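Local coordinates for protein Two-component system sensor histidine kinase (Bacteroides thetaiotaomicron, PDB 3OTT) that probably senses saccharides outside the cell, through this extracellular propeller and beta-sandwich part, and relays the signal to its histidine kinase and transcription-regulator parts, at residues I152-K155 with D156-Y160; I207-E210 with G211-F214; M363-K366 with T367-L370; I409-T413 with G414-T418. One frame throughout, in Å; residues are numbered along the deposited sequence.

In the fold
All four contacts are tight local turns in a chain that builds two seven-bladed beta-propellers followed by a beta-sandwich. Interactions 1 and 2 belong to neighbouring blades of the first propeller, their centres 19 Å apart and their nearest atoms about 7 Å apart. Interactions 3 and 4 lie in the second propeller, 27 Å apart between centres, each in a connection leading from one blade into the next. Interactions 2 and 4 sit on opposite sides of the chain's centre, 73 Å apart between centres. The side chain of Lys155 in interaction 1 is about 14 Å from a bound hexatantalum dodecabromide cluster, and interaction 3 meets the second subunit.

Interaction 1 (I152-K155 with D156-Y160); sequences IRTK and DNQIY
Thr154 and Asp156 meet because both first torsions are small and positive: OG1 of the threonine (chi1 56°) and the carboxylate of the aspartate (chi1 40°) each sit between their own backbone N and carbonyl carbon, a setting that turns both groups in over the bend, toward each other. Thr154 OG1 donates a hydrogen bond to Asp156 OD1 at 2.6 Å, coming from above the carboxylate plane, and accepts one from Gln158 N at 3.2 Å. The same rotation leaves the methyl for the other side, where Thr154 CG2 lies 3.8 Å from Tyr160 CE1.

On the other face of the hairpin, Arg153 runs out straight and then bends at chi3 (86°). That bend brings NH1 to Asn157 OD1 at 2.8 Å; the oxygen lies in the guanidinium plane, at its edge, while the nitrogen stands well above the amide plane. Gln111 also donates to this oxygen. Behind the polar end, Ile159 CD1 rests 3.9 Å from Arg153 CG.

The backbone is a type I turn from Thr154 to Asn157, closed by Asn157 N to Thr154 O (2.8 Å). Asn157 takes left-handed backbone angles, and Gln158 O then accepts from Thr154 N at 3.1 Å, which makes this a type I turn with a G1 beta bulge. Ile152 and Tyr160 form the hydrogen-bonded pair beyond it, both packing on Leu196 and Val205 of the next blade.

The buried threonine hydroxyl is thus used both as donor and as acceptor, and the Asp156 charge probably polarises it, strengthening its hold on the Gln158 amide.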
# COMPACT_ATOMS: atom_id res chain seq x y z
N ILE B 152 -8.59 -3.12 22.98
CA ILE B 152 -8.04 -3.24 21.63
C ILE B 152 -8.86 -2.55 20.57
O ILE B 152 -10.09 -2.39 20.68
CB ILE B 152 -7.81 -4.73 21.15
CG1 ILE B 152 -9.11 -5.50 21.15
CG2 ILE B 152 -6.62 -5.43 21.92
CD1 ILE B 152 -9.12 -6.76 20.26
N ARG B 153 -8.16 -2.16 19.52
CA ARG B 153 -8.80 -1.66 18.33
C ARG B 153 -8.63 -2.70 17.26
O ARG B 153 -7.51 -3.13 17.04
CB ARG B 153 -8.17 -0.33 17.84
CG ARG B 153 -9.01 0.28 16.69
CD ARG B 153 -8.34 1.44 15.99
NE ARG B 153 -7.49 0.95 14.95
CZ ARG B 153 -7.68 1.06 13.64
NH1 ARG B 153 -8.69 1.74 13.12
NH2 ARG B 153 -6.79 0.50 12.85
N THR B 154 -9.72 -3.11 16.62
CA THR B 154 -9.63 -3.96 15.42
C THR B 154 -9.38 -3.15 14.11
O THR B 154 -9.56 -1.94 14.10
CB THR B 154 -10.88 -4.82 15.23
OG1 THR B 154 -12.03 -3.98 15.19
CG2 THR B 154 -11.05 -5.86 16.36
N LYS B 155 -8.99 -3.84 13.03
CA LYS B 155 -8.76 -3.27 11.69
C LYS B 155 -9.98 -2.54 11.13
O LYS B 155 -9.85 -1.61 10.34
CB LYS B 155 -8.36 -4.37 10.73
CG LYS B 155 -6.89 -4.37 10.35
CD LYS B 155 -5.92 -4.21 11.58
CE LYS B 155 -4.51 -3.94 11.05
NZ LYS B 155 -3.53 -4.09 12.15
N ASP B 156 -11.15 -2.95 11.56
CA ASP B 156 -12.39 -2.32 11.11
C ASP B 156 -12.79 -1.26 12.12
O ASP B 156 -13.90 -0.82 12.13
CB ASP B 156 -13.48 -3.39 10.97
CG ASP B 156 -13.42 -4.41 12.12
OD1 ASP B 156 -13.73 -4.03 13.28
OD2 ASP B 156 -13.02 -5.59 11.88
N ASN B 157 -11.86 -0.87 12.97
CA ASN B 157 -12.00 0.34 13.81
C ASN B 157 -13.07 0.20 14.91
O ASN B 157 -13.66 1.17 15.31
CB ASN B 157 -12.32 1.60 12.98
CG ASN B 157 -11.90 2.90 13.71
OD1 ASN B 157 -10.87 2.94 14.39
ND2 ASN B 157 -12.70 3.94 13.56
N GLN B 158 -13.30 -1.01 15.39
CA GLN B 158 -14.16 -1.25 16.55
C GLN B 158 -13.30 -1.22 17.82
O GLN B 158 -12.10 -1.56 17.76
CB GLN B 158 -14.79 -2.65 16.44
CG GLN B 158 -15.78 -2.78 15.28
CD GLN B 158 -17.10 -2.16 15.62
OE1 GLN B 158 -17.22 -0.95 15.63
NE2 GLN B 158 -18.08 -2.99 15.97
N ILE B 159 -13.92 -0.88 18.96
CA ILE B 159 -13.21 -0.87 20.23
C ILE B 159 -13.79 -1.87 21.18
O ILE B 159 -14.97 -1.76 21.55
CB ILE B 159 -13.21 0.53 20.88
CG1 ILE B 159 -12.67 1.62 19.94
CG2 ILE B 159 -12.53 0.50 22.20
CD1 ILE B 159 -11.17 1.54 19.63
N TYR B 160 -12.94 -2.82 21.62
CA TYR B 160 -13.31 -3.88 22.53
C TYR B 160 -12.72 -3.61 23.88
O TYR B 160 -11.55 -3.31 23.98
CB TYR B 160 -12.89 -5.26 21.98
CG TYR B 160 -13.75 -5.73 20.82
CD1 TYR B 160 -13.43 -5.40 19.54
CD2 TYR B 160 -14.91 -6.49 21.03
CE1 TYR B 160 -14.16 -5.83 18.46
CE2 TYR B 160 -15.71 -6.91 19.96
CZ TYR B 160 -15.33 -6.54 18.68
OH TYR B 160 -16.08 -6.92 17.60

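Interaction 2 (I207-E210 with G211-F214); sequences IGTE and GYLF
Thr209 and Tyr212 flank a two-residue connection, and the carbonyl of Tyr212 takes two bonds from Thr209. Tyr212 O accepts from Thr209 N at 3.2 Å, nearly along the C=O axis, and from Thr209 OG1 at 2.9 Å, which comes in at a steeper angle to the C=O bond and tilted from its plane. The hydroxyl can fold back this way because chi1 of 67° sets OG1 between the backbone N and the carbonyl carbon. Thr209 OG1 also stands at the edge of the Phe214 ring, 4.0 Å from Phe214 CE1, with the methyl CG2 close by. A valine in place of Thr209 would probably leave Tyr212 O with the backbone bond alone from this position, and the end of the hairpin less firmly tied.

Further down, Ile207 and Phe214 satisfy each other: Ile207 N gives to Phe214 O at 2.9 Å and Phe214 N to Ile207 O at 3.0 Å. Their side chains share one face of the sheet, CB to CB at 4.0 Å; Ile207 packs on Leu182, and Phe214 on Pro183 and Val184. Tyr212 turns its hydroxyl to the backbone N of His185.

Gly211, at phi 104°, has angles that would jam a side chain against Glu210 O, and with Glu210 it resembles the centre of a type II turn. This is a two-residue beta-hairpin, the middle two strands of a four-stranded antiparallel propeller blade.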
# COMPACT_ATOMS: atom_id res chain seq x y z
N ILE B 207 -10.19 -13.89 23.50
CA ILE B 207 -10.58 -13.34 24.81
C ILE B 207 -10.08 -14.26 25.93
O ILE B 207 -10.48 -15.40 26.04
CB ILE B 207 -12.12 -13.22 24.93
CG1 ILE B 207 -12.68 -12.45 23.71
CG2 ILE B 207 -12.48 -12.46 26.20
CD1 ILE B 207 -14.09 -12.84 23.35
N GLY B 208 -9.12 -13.80 26.70
CA GLY B 208 -8.58 -14.60 27.80
C GLY B 208 -9.12 -14.11 29.13
O GLY B 208 -9.12 -12.92 29.44
N THR B 209 -9.58 -15.05 29.91
CA THR B 209 -10.23 -14.84 31.17
C THR B 209 -9.62 -15.80 32.20
O THR B 209 -8.74 -16.62 31.89
CB THR B 209 -11.76 -15.15 31.07
OG1 THR B 209 -11.96 -16.55 30.83
CG2 THR B 209 -12.47 -14.35 29.95
N GLU B 210 -10.09 -15.72 33.43
CA GLU B 210 -9.87 -16.77 34.37
C GLU B 210 -10.72 -17.94 33.94
O GLU B 210 -11.95 -17.88 33.98
CB GLU B 210 -10.29 -16.34 35.78
CG GLU B 210 -10.16 -17.47 36.83
CD GLU B 210 -9.87 -16.99 38.31
OE1 GLU B 210 -9.52 -15.78 38.52
OE2 GLU B 210 -9.97 -17.85 39.25
N GLY B 211 -10.06 -19.01 33.52
CA GLY B 211 -10.72 -20.29 33.29
C GLY B 211 -10.99 -20.68 31.84
O GLY B 211 -11.27 -21.83 31.56
N TYR B 212 -10.93 -19.74 30.91
CA TYR B 212 -11.37 -20.00 29.56
C TYR B 212 -10.62 -19.11 28.63
O TYR B 212 -10.24 -18.00 28.99
CB TYR B 212 -12.84 -19.62 29.40
CG TYR B 212 -13.79 -20.42 30.21
CD1 TYR B 212 -14.16 -20.02 31.49
CD2 TYR B 212 -14.34 -21.60 29.68
CE1 TYR B 212 -15.06 -20.79 32.25
CE2 TYR B 212 -15.27 -22.35 30.42
CZ TYR B 212 -15.61 -21.95 31.70
OH TYR B 212 -16.55 -22.70 32.40
N LEU B 213 -10.49 -19.60 27.42
CA LEU B 213 -10.07 -18.87 26.26
C LEU B 213 -11.29 -18.92 25.24
O LEU B 213 -11.76 -20.03 24.89
CB LEU B 213 -8.89 -19.60 25.63
CG LEU B 213 -8.25 -18.94 24.41
CD1 LEU B 213 -7.87 -17.46 24.68
CD2 LEU B 213 -7.05 -19.75 23.90
N PHE B 214 -11.79 -17.75 24.83
CA PHE B 214 -12.91 -17.64 23.88
C PHE B 214 -12.43 -17.12 22.56
O PHE B 214 -11.48 -16.33 22.50
CB PHE B 214 -13.95 -16.69 24.39
CG PHE B 214 -14.62 -17.16 25.66
CD1 PHE B 214 -14.15 -16.75 26.90
CD2 PHE B 214 -15.77 -17.99 25.61
CE1 PHE B 214 -14.84 -17.18 28.12
CE2 PHE B 214 -16.43 -18.43 26.79
CZ PHE B 214 -15.94 -18.02 28.06

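Interaction 3 (M363-K366 with T367-L370); sequences MGDK and TYPL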
# COMPACT_ATOMS: atom_id res chain seq x y z
N MET B 363 3.45 -0.80 -18.52
CA MET B 363 2.58 -0.26 -19.49
C MET B 363 1.54 0.57 -18.76
O MET B 363 0.91 0.12 -17.82
CB MET B 363 1.95 -1.38 -20.34
CG MET B 363 0.64 -1.02 -21.03
SD MET B 363 0.84 -0.07 -22.54
CE MET B 363 0.97 1.64 -22.02
N GLY B 364 1.40 1.81 -19.21
CA GLY B 364 0.37 2.72 -18.74
C GLY B 364 0.97 3.78 -17.83
O GLY B 364 0.29 4.80 -17.58
N ASP B 365 2.20 3.53 -17.32
CA ASP B 365 2.81 4.40 -16.31
C ASP B 365 3.20 5.68 -16.98
O ASP B 365 3.93 5.69 -17.95
CB ASP B 365 4.06 3.79 -15.66
CG ASP B 365 4.52 4.57 -14.44
OD1 ASP B 365 5.38 5.46 -14.57
OD2 ASP B 365 3.99 4.32 -13.34
N LYS B 366 2.68 6.77 -16.46
CA LYS B 366 2.96 8.08 -17.03
C LYS B 366 4.45 8.40 -17.13
O LYS B 366 4.86 9.06 -18.06
CB LYS B 366 2.23 9.19 -16.24
CG LYS B 366 0.68 9.14 -16.31
CD LYS B 366 0.17 8.72 -17.72
CE LYS B 366 -1.22 9.30 -18.00
NZ LYS B 366 -1.46 9.42 -19.48
N THR B 367 5.26 7.94 -16.20
CA THR B 367 6.62 8.45 -16.14
C THR B 367 7.61 7.46 -16.66
O THR B 367 8.59 7.86 -17.24
CB THR B 367 7.03 8.76 -14.69
OG1 THR B 367 5.94 9.41 -14.07
CG2 THR B 367 8.26 9.67 -14.65
N TYR B 368 7.34 6.18 -16.39
CA TYR B 368 8.21 5.07 -16.73
C TYR B 368 7.49 3.98 -17.53
O TYR B 368 7.27 2.86 -17.04
CB TYR B 368 8.88 4.49 -15.48
CG TYR B 368 9.67 5.51 -14.67
CD1 TYR B 368 10.85 6.05 -15.17
CD2 TYR B 368 9.22 5.96 -13.42
CE1 TYR B 368 11.58 7.02 -14.45
CE2 TYR B 368 9.95 6.93 -12.70
CZ TYR B 368 11.13 7.43 -13.23
OH TYR B 368 11.87 8.38 -12.54
N PRO B 369 7.13 4.28 -18.79
CA PRO B 369 6.34 3.30 -19.54
C PRO B 369 7.15 2.14 -20.08
O PRO B 369 8.36 2.22 -20.20
CB PRO B 369 5.70 4.14 -20.67
CG PRO B 369 6.67 5.33 -20.88
CD PRO B 369 7.49 5.47 -19.61
N LEU B 370 6.47 1.02 -20.34
CA LEU B 370 7.02 -0.09 -21.09
C LEU B 370 6.07 -0.45 -22.21
O LEU B 370 4.86 -0.30 -22.06
CB LEU B 370 7.16 -1.31 -20.22
CG LEU B 370 8.52 -1.64 -19.65
CD1 LEU B 370 8.52 -3.09 -19.11
CD2 LEU B 370 9.57 -1.43 -20.67
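The polar side of this contact rests on one oxygen, Asp365 OD1, gripped by two successive backbone amides. Tyr368 N gives to it at 2.8 Å and meets the anti lone pair, the one facing away from OD2. Thr367 N gives to it at 3.0 Å from above the carboxylate plane. With CG anti to the backbone N (chi1 -169°), the carboxylate reaches into the tip of the bend and meets both N-H groups. The bond to Thr367 N, two residues on, closes an Asx turn; the one to Tyr368 N extends its hold. The negative charge probably strengthens both bonds and helps to fix the bend.

The apolar and aromatic contacts are lighter. Thr367 CG2 sits 3.7 Å above one face of the Tyr368 ring, offset toward the rim, and Tyr361 packs edge-to-face with the same ring.

Two carbons meet carbonyl oxygens. Pro369 CB lies 3.6 Å from Asp365 O, the proline ring flanking the backbone of the turn, and where the two arms of the loop come together again, Met363 CA makes a CA-H...O contact of 3.4 Å with Leu370 O.

Two backbone groups reach farther: Met363 N bonds Asn373 OD1, and Met363 O bonds Asn73 of the second subunit, placing the loop at the dimer interface. Lys366 packs there on Glu354 of the second subunit.

Altogether this is an Asx turn in the link between strand 359-361, the outer edge of one propeller blade, and strand 375-380, which begins the next.

Interaction 4 (I409-T413 with G414-T418); sequences IVDNT and GTYNT
Asp411 reaches over the bend to the amides of Thr415 and Tyr416, and both give to the same oxygen. Thr415 N meets the syn lone pair of Asp411 OD1 at 2.8 Å, on the side of OD2; Tyr416 N comes from above the carboxylate plane at 2.9 Å, in an almost straight bond (172°). With chi1 at 78°, CG stands between the backbone N and carbonyl carbon, which carries the carboxylate in over the turn.

OD2 is met from Thr413, two residues on: Thr413 OG1 lies 2.5 Å from Asp411 OD2, a very short bond whose exact length is doubtful, and Thr413 N adds a weak one. The same Thr413 OG1 accepts from Thr415 OG1 at 2.8 Å, so the two hydroxyls and the carboxylate line up in a chain of hydrogen bonds. An alanine in place of Asp411 would probably leave the Thr415 and Tyr416 amides without their shared acceptor and the Thr413 hydroxyl without its own, freeing the bend to shift.

The backbone positions this shell. Gly414 N gives to Asp411 O at 3.0 Å, closing a type I turn, and Gly414 has the left-handed angles that call for glycine. Asp411 N gives to Tyr416 O at 3.0 Å. Farther along, Ile409 CB packs on Thr418 CG2 at 3.6 Å and Val410 CG1 on Asn417 CB at 3.8 Å.

Outside, Phe442 and Asn462 touch both Asp411 and Tyr416, and Val410 bonds the backbone of strand 457-463. The whole is a type I turn whose first residue, Asp411, caps the following amides with its side chain, in the connection from strand 403-410, the last of one propeller blade, to strand 421-426, the first of the next.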
# COMPACT_ATOMS: atom_id res chain seq x y z
N ILE B 409 11.25 -5.27 -35.24
CA ILE B 409 12.10 -6.03 -36.15
C ILE B 409 11.28 -7.05 -36.94
O ILE B 409 10.51 -7.81 -36.35
CB ILE B 409 13.17 -6.78 -35.31
CG1 ILE B 409 14.12 -5.77 -34.64
CG2 ILE B 409 13.88 -7.86 -36.13
CD1 ILE B 409 14.90 -6.39 -33.48
N VAL B 410 11.45 -7.07 -38.25
CA VAL B 410 10.78 -8.05 -39.11
C VAL B 410 11.78 -8.79 -39.97
O VAL B 410 12.88 -8.30 -40.17
CB VAL B 410 9.71 -7.40 -40.02
CG1 VAL B 410 8.63 -6.69 -39.19
CG2 VAL B 410 10.34 -6.44 -40.99
N ASP B 411 11.42 -9.98 -40.49
CA ASP B 411 12.29 -10.64 -41.46
C ASP B 411 12.25 -9.91 -42.81
O ASP B 411 11.40 -9.04 -43.04
CB ASP B 411 11.89 -12.12 -41.60
CG ASP B 411 10.66 -12.30 -42.47
OD1 ASP B 411 9.61 -11.69 -42.17
OD2 ASP B 411 10.75 -12.99 -43.50
N ASN B 412 13.14 -10.27 -43.73
CA ASN B 412 13.18 -9.61 -45.07
C ASN B 412 11.90 -9.74 -45.92
O ASN B 412 11.62 -8.86 -46.74
CB ASN B 412 14.39 -10.12 -45.90
CG ASN B 412 14.33 -11.60 -46.19
OD1 ASN B 412 14.49 -12.41 -45.30
ND2 ASN B 412 14.04 -11.96 -47.44
N THR B 413 11.12 -10.82 -45.74
CA THR B 413 9.87 -11.00 -46.52
C THR B 413 8.75 -10.14 -45.89
O THR B 413 7.71 -9.92 -46.48
CB THR B 413 9.35 -12.51 -46.56
OG1 THR B 413 8.98 -12.92 -45.23
CG2 THR B 413 10.37 -13.51 -47.14
N GLY B 414 8.97 -9.68 -44.67
CA GLY B 414 8.00 -8.88 -43.96
C GLY B 414 6.90 -9.68 -43.29
O GLY B 414 5.88 -9.11 -42.98
N THR B 415 7.09 -10.98 -43.09
CA THR B 415 6.04 -11.90 -42.63
C THR B 415 6.10 -12.15 -41.11
O THR B 415 5.10 -12.23 -40.43
CB THR B 415 6.20 -13.25 -43.34
OG1 THR B 415 6.20 -13.02 -44.75
CG2 THR B 415 5.05 -14.19 -43.01
N TYR B 416 7.31 -12.28 -40.59
CA TYR B 416 7.51 -12.61 -39.22
C TYR B 416 8.08 -11.39 -38.53
O TYR B 416 8.75 -10.55 -39.15
CB TYR B 416 8.47 -13.78 -39.10
CG TYR B 416 8.08 -14.98 -39.94
CD1 TYR B 416 8.94 -15.45 -40.92
CD2 TYR B 416 6.85 -15.66 -39.72
CE1 TYR B 416 8.59 -16.54 -41.70
CE2 TYR B 416 6.48 -16.75 -40.49
CZ TYR B 416 7.37 -17.20 -41.48
OH TYR B 416 7.06 -18.30 -42.28
N ASN B 417 7.82 -11.27 -37.25
CA ASN B 417 8.29 -10.13 -36.54
C ASN B 417 8.65 -10.56 -35.13
O ASN B 417 8.50 -11.75 -34.76
CB ASN B 417 7.23 -9.02 -36.56
CG ASN B 417 5.96 -9.42 -35.81
OD1 ASN B 417 6.03 -9.90 -34.66
ND2 ASN B 417 4.80 -9.23 -36.44
N THR B 418 9.01 -9.56 -34.33
CA THR B 418 9.61 -9.75 -33.03
C THR B 418 8.69 -9.34 -31.85
O THR B 418 9.12 -9.24 -30.71
CB THR B 418 10.94 -8.96 -33.10
OG1 THR B 418 11.90 -9.54 -32.26
CG2 THR B 418 10.76 -7.55 -32.75